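Local coordinates for protein bifunctional cytochrome P450/NADPH--P450 reductase (Deinococcus aerius, PDB 7F3H) that hydroxylates organic substrates with molecular oxygen at a heme iron, probably using NADPH electrons relayed by its fused reductase part, at residues L315-I318 with P319-D323; L421-K425 with F426-D430. All blocks are in the same frame, centred on the assembly; numbering follows the deposited sequence.

Contact 1. Residues L315-I318 with P319-D323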
loop_
_atom_site.group_PDB
_atom_site.type_symbol
_atom_site.label_atom_id
_atom_site.label_comp_id
_atom_site.label_asym_id
_atom_site.label_seq_id
_atom_site.Cartn_x
_atom_site.Cartn_y
_atom_site.Cartn_z
ATOM N N LEU A 315 -1.565 2.597 -22.134
ATOM C CA LEU A 315 -0.210 2.796 -21.634
ATOM C C LEU A 315 0.569 1.485 -21.576
ATOM O O LEU A 315 0.008 0.422 -21.301
ATOM C CB LEU A 315 -0.250 3.376 -20.237
ATOM C CG LEU A 315 -0.758 4.787 -20.030
ATOM C CD1 LEU A 315 -0.814 4.962 -18.537
ATOM C CD2 LEU A 315 0.155 5.791 -20.679
ATOM N N ASP A 316 1.898 1.582 -21.791
ATOM C CA ASP A 316 2.783 0.418 -21.689
ATOM C C ASP A 316 3.993 0.661 -20.786
ATOM O O ASP A 316 4.263 -0.126 -19.862
ATOM C CB ASP A 316 3.304 -0.015 -23.059
ATOM C CG ASP A 316 4.461 -0.951 -22.936
ATOM O OD1 ASP A 316 4.328 -1.963 -22.206
ATOM O OD2 ASP A 316 5.520 -0.652 -23.487
ATOM N N VAL A 317 4.728 1.749 -21.057
ATOM C CA VAL A 317 5.904 2.077 -20.259
ATOM C C VAL A 317 5.512 2.343 -18.802
ATOM O O VAL A 317 6.088 1.769 -17.873
ATOM C CB VAL A 317 6.626 3.297 -20.871
ATOM C CG1 VAL A 317 7.728 3.817 -19.939
ATOM C CG2 VAL A 317 7.184 2.948 -22.245
ATOM N N ILE A 318 4.512 3.206 -18.585
ATOM C CA ILE A 318 4.158 3.633 -17.221
ATOM C C ILE A 318 3.689 2.459 -16.353
ATOM O O ILE A 318 4.158 2.338 -15.210
ATOM C CB ILE A 318 3.158 4.788 -17.283
ATOM C CG1 ILE A 318 3.891 6.097 -17.617
ATOM C CG2 ILE A 318 2.348 4.916 -16.023
ATOM C CD1 ILE A 318 2.961 7.303 -17.742
ATOM N N PRO A 319 2.775 1.579 -16.815
ATOM C CA PRO A 319 2.501 0.354 -16.053
ATOM C C PRO A 319 3.750 -0.448 -15.700
ATOM O O PRO A 319 3.868 -0.945 -14.575
ATOM C CB PRO A 319 1.577 -0.436 -16.996
ATOM C CG PRO A 319 0.930 0.573 -17.835
ATOM C CD PRO A 319 1.933 1.660 -18.028
ATOM N N ARG A 320 4.679 -0.640 -16.641
ATOM C CA ARG A 320 5.830 -1.479 -16.311
ATOM C C ARG A 320 6.757 -0.781 -15.321
ATOM O O ARG A 320 7.333 -1.432 -14.430
ATOM C CB ARG A 320 6.541 -1.859 -17.594
ATOM C CG ARG A 320 5.764 -2.902 -18.408
ATOM C CD ARG A 320 6.581 -3.413 -19.594
ATOM N NE ARG A 320 6.695 -2.430 -20.665
ATOM C CZ ARG A 320 7.842 -1.950 -21.160
ATOM N NH1 ARG A 320 9.024 -2.348 -20.671
ATOM N NH2 ARG A 320 7.806 -1.069 -22.163
ATOM N N ILE A 321 6.839 0.545 -15.408
ATOM C CA ILE A 321 7.532 1.326 -14.387
ATOM C C ILE A 321 6.963 1.017 -13.019
ATOM O O ILE A 321 7.709 0.805 -12.058
ATOM C CB ILE A 321 7.407 2.836 -14.673
ATOM C CG1 ILE A 321 8.340 3.253 -15.803
ATOM C CG2 ILE A 321 7.674 3.632 -13.404
ATOM C CD1 ILE A 321 7.999 4.610 -16.336
ATOM N N LEU A 322 5.630 1.027 -12.913
ATOM C CA LEU A 322 5.002 0.820 -11.611
ATOM C C LEU A 322 5.264 -0.592 -11.098
ATOM O O LEU A 322 5.585 -0.773 -9.913
ATOM C CB LEU A 322 3.502 1.120 -11.680
ATOM C CG LEU A 322 3.080 2.602 -11.727
ATOM C CD1 LEU A 322 1.557 2.753 -11.903
ATOM C CD2 LEU A 322 3.508 3.354 -10.464
ATOM N N ASP A 323 5.176 -1.592 -11.987
ATOM C CA ASP A 323 5.465 -2.976 -11.610
ATOM C C ASP A 323 6.871 -3.096 -11.014
ATOM O O ASP A 323 7.061 -3.670 -9.927
ATOM C CB ASP A 323 5.324 -3.895 -12.833
ATOM C CG ASP A 323 3.867 -4.090 -13.296
ATOM O OD1 ASP A 323 2.921 -3.925 -12.490
ATOM O OD2 ASP A 323 3.667 -4.436 -14.486
#
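Pro319 closes over Leu315 at the start of the helix, its ring atom CD lying 3.5 Å from Leu315 CB. Having no N-H, the proline costs little here, because its nitrogen sits in the first turn, where helical partners are missing anyway. Arg320 comes next and takes hold of Asp316 twice over. Its backbone N bonds to Asp316 O at 3.3 Å, and its side chain, bent at CG-CD (chi3 -73°), swings back to meet the carboxylate side-on. NE reaches Asp316 OD1 at 2.9 Å, while NH2 reaches Asp316 OD2 at 2.7 Å. Both oxygens are met on their syn sides and lie close to the guanidinium plane, but the nitrogens stand more than 30° out of the carboxylate plane. Two bonds, one to each oxygen, keep either group from turning freely. The remaining nitrogen, Arg320 NH1, pairs with Asp380 OD1 and Ile379 O. Asp316 holds the N-cap position without capping; instead the carboxylate of Glu296 accepts the N-H groups of Asp316, Val317 and Ile318. One residue on, Ile321 N bonds to Val317 O at 2.9 Å, and Ile321 CD1 packs on Val317 CG1 at 3.7 Å. Leu322 N continues the helical pattern to Ile318 O at 3.0 Å. The helix, which carries the ExxR motif of P450s, is wedged among others: Ile321 faces helices 254-285 and 287-300, and Leu322 lies between 254-285 and 408-425.

Contact 2. Residues L421-K425 with F426-D430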
loop_
_atom_site.group_PDB
_atom_site.type_symbol
_atom_site.label_atom_id
_atom_site.label_comp_id
_atom_site.label_asym_id
_atom_site.label_seq_id
_atom_site.Cartn_x
_atom_site.Cartn_y
_atom_site.Cartn_z
ATOM N N LEU A 421 -0.579 12.404 -16.128
ATOM C CA LEU A 421 -0.858 13.834 -16.141
ATOM C C LEU A 421 0.358 14.646 -15.693
ATOM O O LEU A 421 0.702 15.662 -16.315
ATOM C CB LEU A 421 -2.070 14.119 -15.260
ATOM C CG LEU A 421 -3.472 13.774 -15.784
ATOM C CD1 LEU A 421 -4.535 14.174 -14.743
ATOM C CD2 LEU A 421 -3.763 14.418 -17.151
ATOM N N ILE A 422 1.058 14.175 -14.655
ATOM C CA ILE A 422 2.230 14.879 -14.136
ATOM C C ILE A 422 3.285 15.024 -15.221
ATOM O O ILE A 422 3.825 16.115 -15.450
ATOM C CB ILE A 422 2.783 14.143 -12.902
ATOM C CG1 ILE A 422 1.880 14.424 -11.703
ATOM C CG2 ILE A 422 4.270 14.532 -12.593
ATOM C CD1 ILE A 422 2.177 13.538 -10.532
ATOM N N LEU A 423 3.586 13.924 -15.916
ATOM C CA LEU A 423 4.637 13.965 -16.913
ATOM C C LEU A 423 4.164 14.697 -18.156
ATOM O O LEU A 423 4.984 15.293 -18.866
ATOM C CB LEU A 423 5.118 12.551 -17.237
ATOM C CG LEU A 423 5.836 11.752 -16.126
ATOM C CD1 LEU A 423 6.309 10.430 -16.685
ATOM C CD2 LEU A 423 7.017 12.484 -15.484
ATOM N N GLN A 424 2.848 14.733 -18.393
ATOM C CA GLN A 424 2.343 15.593 -19.452
ATOM C C GLN A 424 2.700 17.051 -19.191
ATOM O O GLN A 424 3.207 17.743 -20.081
ATOM C CB GLN A 424 0.832 15.422 -19.613
ATOM C CG GLN A 424 0.318 16.197 -20.842
ATOM C CD GLN A 424 -1.184 16.405 -20.870
ATOM O OE1 GLN A 424 -1.909 16.191 -19.878
ATOM N NE2 GLN A 424 -1.668 16.810 -22.025
ATOM N N LYS A 425 2.474 17.528 -17.959
ATOM C CA LYS A 425 2.666 18.960 -17.704
ATOM C C LYS A 425 4.095 19.334 -17.316
ATOM O O LYS A 425 4.578 20.396 -17.699
ATOM C CB LYS A 425 1.715 19.447 -16.612
ATOM C CG LYS A 425 1.271 20.898 -16.741
ATOM C CD LYS A 425 0.067 20.957 -17.666
ATOM C CE LYS A 425 -0.618 22.330 -17.652
ATOM N NZ LYS A 425 0.205 23.555 -17.895
ATOM N N PHE A 426 4.790 18.500 -16.556
ATOM C CA PHE A 426 5.905 18.994 -15.743
ATOM C C PHE A 426 7.239 18.376 -16.134
ATOM O O PHE A 426 7.338 17.160 -16.341
ATOM C CB PHE A 426 5.588 18.750 -14.265
ATOM C CG PHE A 426 4.437 19.590 -13.778
ATOM C CD1 PHE A 426 4.398 20.958 -14.064
ATOM C CD2 PHE A 426 3.378 19.023 -13.081
ATOM C CE1 PHE A 426 3.334 21.745 -13.636
ATOM C CE2 PHE A 426 2.319 19.800 -12.638
ATOM C CZ PHE A 426 2.291 21.164 -12.919
ATOM N N ALA A 427 8.248 19.239 -16.251
ATOM C CA ALA A 427 9.655 18.864 -16.165
ATOM C C ALA A 427 10.038 18.710 -14.696
ATOM O O ALA A 427 9.933 19.669 -13.920
ATOM C CB ALA A 427 10.532 19.924 -16.823
ATOM N N LEU A 428 10.511 17.507 -14.341
ATOM C CA LEU A 428 10.932 17.156 -12.991
ATOM C C LEU A 428 12.367 17.600 -12.745
ATOM O O LEU A 428 13.204 17.591 -13.661
ATOM C CB LEU A 428 10.834 15.640 -12.792
ATOM C CG LEU A 428 9.468 14.938 -12.940
ATOM C CD1 LEU A 428 9.454 13.560 -12.222
ATOM C CD2 LEU A 428 8.265 15.832 -12.466
ATOM N N SER A 429 12.647 18.001 -11.510
ATOM C CA SER A 429 13.922 18.588 -11.146
ATOM C C SER A 429 14.226 18.255 -9.681
ATOM O O SER A 429 13.319 18.218 -8.831
ATOM C CB SER A 429 13.853 20.094 -11.414
ATOM O OG SER A 429 14.938 20.784 -10.860
ATOM N N ASP A 430 15.504 17.984 -9.398
ATOM C CA ASP A 430 15.981 17.537 -8.086
ATOM C C ASP A 430 16.984 18.538 -7.530
ATOM O O ASP A 430 18.187 18.423 -7.794
ATOM C CB ASP A 430 16.606 16.146 -8.231
ATOM C CG ASP A 430 17.179 15.605 -6.935
ATOM O OD1 ASP A 430 16.977 16.223 -5.864
ATOM O OD2 ASP A 430 17.822 14.536 -7.002
#
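Phe426 N bonds to Ile422 O at 2.8 Å, the last helical turn before the chain swings into strand 426-429. Helix and strand segments run almost perpendicular, 93° between their directions, with axes 5.9 Å apart at closest approach. Phe426 is the first residue to leave helical geometry, and the extended chain beyond it forms an edge strand, paired antiparallel with 450-455. The Phe426 ring, with CG beside its own backbone N (chi1 -67°), turns back against the residue before it. Lys425 CB stands 3.8 Å from the ring centroid and only 4° off the ring normal, a CH-pi contact over the middle of one face. Lys425 CG lies over that same face, 3.8 Å from Phe426 CE1. Further along the strand, Leu428 folds back to the helix and straddles two of its residues: its CD2 meets Ile422 CG2 and its CD1 meets Leu423 CD2, each at 4.2 Å. With the ring cut back to an alanine, the methylenes of Lys425 would probably lose the aromatic face they rest on, and a gap would open beside Val453. The lysine thus works in two parts: its greasy root covers a buried ring, while its bent chain takes NZ away to salt bridges with Glu135 and Glu455. The corner combines one main-chain hydrogen bond, apolar packing of ring and strand on the helix end, and ionic pairing at the lysine's far end.

Overall arrangement
Contact 1 and contact 2 lie on the same side of the molecule, centres 16 Å apart, and do not touch; their nearest atoms are about 5 Å from each other. Two helices connect them. Helix 408-425 takes the side chains of Leu315 and Leu322 on Lys416 midway along, then ends in the corner of contact 2. Helix 287-300 offers Ala293 to both Ile321 and Leu423. Contact 1 is the nearer to the heme, with the Leu322 side chain about 9 Å from the bound heme, in the helical core near the cofactor but not touching it, whereas contact 2 joins that core to the small antiparallel sheet of strands 142-143, 450-455 and 426-429.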